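Local coordinates for protein phospho-2-dehydro-3-deoxyheptonate aldolase/chorismate mutase (Thermus thermophilus, PDB 2D8D) that probably combines chorismate mutase and 3-deoxy-7-phosphoheptulonate synthase activities in one longer chain, of which this piece is the all-helical mutase domain, at residues E68-R71 and K72-E76. Numbering follows the deposited sequence.
Sequences ETIR and KLFKE
Ile70 and Phe74, one turn apart on helix 67-84, run alongside each other in the same direction. Methyl CG2 of Ile70 meets the ring margin 3.8 Å from CD2 of Phe74, while Ile70 O sits at the ring edge, in its plane, 3.3 Å from that same CD2. For Ile70, chi1 of -70° sets CG1 beside the backbone N and turns CG2 opposite that N, making CG2 the branch that reaches the ring. Bulky apolar groups suit this buried face: in the dimeric, helical type II chorismate mutase fold, Phe74 packs on Leu54 and Leu57 of helix 47-60 and on Ile19 of the second subunit. One residue back, Thr69 and Leu73 pair likewise, CG2 of Thr69 4.0 Å from CD1 of Leu73; the short threonine suits packing against Ala80 of the second subunit. Glu68 and Lys72 are exposed, and their long, flexible chains let opposite charges meet across one turn. Glu68 bends at chi2 (-70°) and Lys72 at its last two torsions, bringing NZ of Lys72 to 3.4 Å from OE2 of Glu68, nearer than to OE1, in a salt bridge whose hydrogen bond is weak. The backbone keeps regular i to i+4 bonding, including Leu73 N to Thr69 O (2.9 Å).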
ATOM      1  N   GLU B  68       1.800  14.148   3.531  1.00 13.05           N
ATOM      2  CA  GLU B  68       0.340  14.123   3.475  1.00 14.32           C
ATOM      3  C   GLU B  68      -0.164  12.958   2.629  1.00 12.85           C
ATOM      4  O   GLU B  68      -1.190  12.354   2.942  1.00 13.54           O
ATOM      5  CB  GLU B  68      -0.184  15.450   2.910  1.00 17.48           C
ATOM      6  CG  GLU B  68      -1.689  15.675   3.059  1.00 23.07           C
ATOM      7  CD  GLU B  68      -2.524  14.774   2.168  1.00 25.84           C
ATOM      8  OE1 GLU B  68      -2.251  14.724   0.949  1.00 28.69           O
ATOM      9  OE2 GLU B  68      -3.459  14.122   2.682  1.00 28.29           O
ATOM     10  N   THR B  69       0.558  12.654   1.554  1.00 12.51           N
ATOM     11  CA  THR B  69       0.184  11.552   0.671  1.00 13.16           C
ATOM     12  C   THR B  69       0.391  10.221   1.391  1.00 10.69           C
ATOM     13  O   THR B  69      -0.458   9.332   1.321  1.00 10.05           O
ATOM     14  CB  THR B  69       1.020  11.566  -0.626  1.00 15.10           C
ATOM     15  OG1 THR B  69       0.735  12.760  -1.367  1.00 18.33           O
ATOM     16  CG2 THR B  69       0.691  10.354  -1.488  1.00 17.45           C
ATOM     17  N   ILE B  70       1.521  10.090   2.079  1.00  9.62           N
ATOM     18  CA  ILE B  70       1.802   8.871   2.827  1.00 10.15           C
ATOM     19  C   ILE B  70       0.704   8.685   3.873  1.00 10.08           C
ATOM     20  O   ILE B  70       0.184   7.585   4.062  1.00  9.72           O
ATOM     21  CB  ILE B  70       3.189   8.948   3.517  1.00 10.33           C
ATOM     22  CG1 ILE B  70       4.297   8.894   2.459  1.00 10.63           C
ATOM     23  CG2 ILE B  70       3.343   7.822   4.532  1.00 10.72           C
ATOM     24  CD1 ILE B  70       4.228   7.685   1.535  1.00 11.86           C
ATOM     25  N   ARG B  71       0.338   9.774   4.542  1.00 10.33           N
ATOM     26  CA  ARG B  71      -0.708   9.725   5.557  1.00 11.18           C
ATOM     27  C   ARG B  71      -2.030   9.271   4.935  1.00 10.91           C
ATOM     28  O   ARG B  71      -2.720   8.414   5.480  1.00 11.07           O
ATOM     29  CB  ARG B  71      -0.874  11.109   6.192  1.00 13.44           C
ATOM     30  CG  ARG B  71      -1.904  11.184   7.304  1.00 18.11           C
ATOM     31  CD  ARG B  71      -2.006  12.605   7.842  1.00 19.99           C
ATOM     32  NE  ARG B  71      -0.744  13.055   8.422  1.00 21.90           N
ATOM     33  CZ  ARG B  71      -0.273  12.650   9.597  1.00 22.43           C
ATOM     34  NH1 ARG B  71      -0.959  11.782  10.329  1.00 24.47           N
ATOM     35  NH2 ARG B  71       0.890  13.108  10.038  1.00 24.70           N
ATOM     36  N   LYS B  72      -2.369   9.849   3.786  1.00 11.57           N
ATOM     37  CA  LYS B  72      -3.601   9.512   3.080  1.00 12.36           C
ATOM     38  C   LYS B  72      -3.658   8.035   2.700  1.00 10.52           C
ATOM     39  O   LYS B  72      -4.659   7.359   2.931  1.00 11.54           O
ATOM     40  CB  LYS B  72      -3.716  10.361   1.810  1.00 15.57           C
ATOM     41  CG  LYS B  72      -4.959  10.083   0.976  1.00 18.76           C
ATOM     42  CD  LYS B  72      -4.861  10.717  -0.404  1.00 23.03           C
ATOM     43  CE  LYS B  72      -4.643  12.220  -0.321  1.00 24.17           C
ATOM     44  NZ  LYS B  72      -5.744  12.905   0.407  1.00 26.61           N
ATOM     45  N   LEU B  73      -2.576   7.545   2.108  1.00 10.56           N
ATOM     46  CA  LEU B  73      -2.517   6.154   1.682  1.00 10.16           C
ATOM     47  C   LEU B  73      -2.642   5.189   2.853  1.00  8.37           C
ATOM     48  O   LEU B  73      -3.399   4.222   2.786  1.00  8.88           O
ATOM     49  CB  LEU B  73      -1.220   5.896   0.912  1.00  9.97           C
ATOM     50  CG  LEU B  73      -1.119   6.621  -0.435  1.00 10.19           C
ATOM     51  CD1 LEU B  73       0.255   6.396  -1.033  1.00 12.94           C
ATOM     52  CD2 LEU B  73      -2.203   6.119  -1.383  1.00 11.33           C
ATOM     53  N   PHE B  74      -1.918   5.447   3.935  1.00  8.62           N
ATOM     54  CA  PHE B  74      -2.018   4.550   5.072  1.00  8.15           C
ATOM     55  C   PHE B  74      -3.382   4.623   5.748  1.00  8.45           C
ATOM     56  O   PHE B  74      -3.863   3.621   6.268  1.00  8.76           O
ATOM     57  CB  PHE B  74      -0.865   4.792   6.046  1.00  8.33           C
ATOM     58  CG  PHE B  74       0.377   4.022   5.683  1.00  9.01           C
ATOM     59  CD1 PHE B  74       0.484   2.668   5.996  1.00  8.95           C
ATOM     60  CD2 PHE B  74       1.408   4.626   4.972  1.00  9.83           C
ATOM     61  CE1 PHE B  74       1.598   1.924   5.600  1.00  9.06           C
ATOM     62  CE2 PHE B  74       2.526   3.890   4.572  1.00  9.24           C
ATOM     63  CZ  PHE B  74       2.619   2.536   4.889  1.00  9.11           C
ATOM     64  N   LYS B  75      -4.027   5.789   5.727  1.00  9.09           N
ATOM     65  CA  LYS B  75      -5.362   5.887   6.314  1.00 11.06           C
ATOM     66  C   LYS B  75      -6.302   4.969   5.530  1.00 10.41           C
ATOM     67  O   LYS B  75      -7.188   4.339   6.101  1.00 11.14           O
ATOM     68  CB  LYS B  75      -5.878   7.328   6.276  1.00 11.43           C
ATOM     69  CG  LYS B  75      -5.258   8.221   7.339  1.00 13.26           C
ATOM     70  CD  LYS B  75      -5.932   9.584   7.393  1.00 17.29           C
ATOM     71  CE  LYS B  75      -7.402   9.462   7.766  1.00 21.13           C
ATOM     72  NZ  LYS B  75      -7.593   8.767   9.070  1.00 24.66           N
ATOM     73  N   GLU B  76      -6.102   4.897   4.216  1.00 10.48           N
ATOM     74  CA  GLU B  76      -6.916   4.032   3.366  1.00 11.24           C
ATOM     75  C   GLU B  76      -6.636   2.574   3.713  1.00 10.60           C
ATOM     76  O   GLU B  76      -7.549   1.754   3.779  1.00 11.28           O
ATOM     77  CB  GLU B  76      -6.601   4.282   1.888  1.00 13.40           C
ATOM     78  CG  GLU B  76      -7.135   5.598   1.352  1.00 16.97           C
ATOM     79  CD  GLU B  76      -8.647   5.667   1.410  1.00 20.62           C
ATOM     80  OE1 GLU B  76      -9.302   4.770   0.837  1.00 22.64           O
ATOM     81  OE2 GLU B  76      -9.180   6.613   2.025  1.00 25.03           O
TER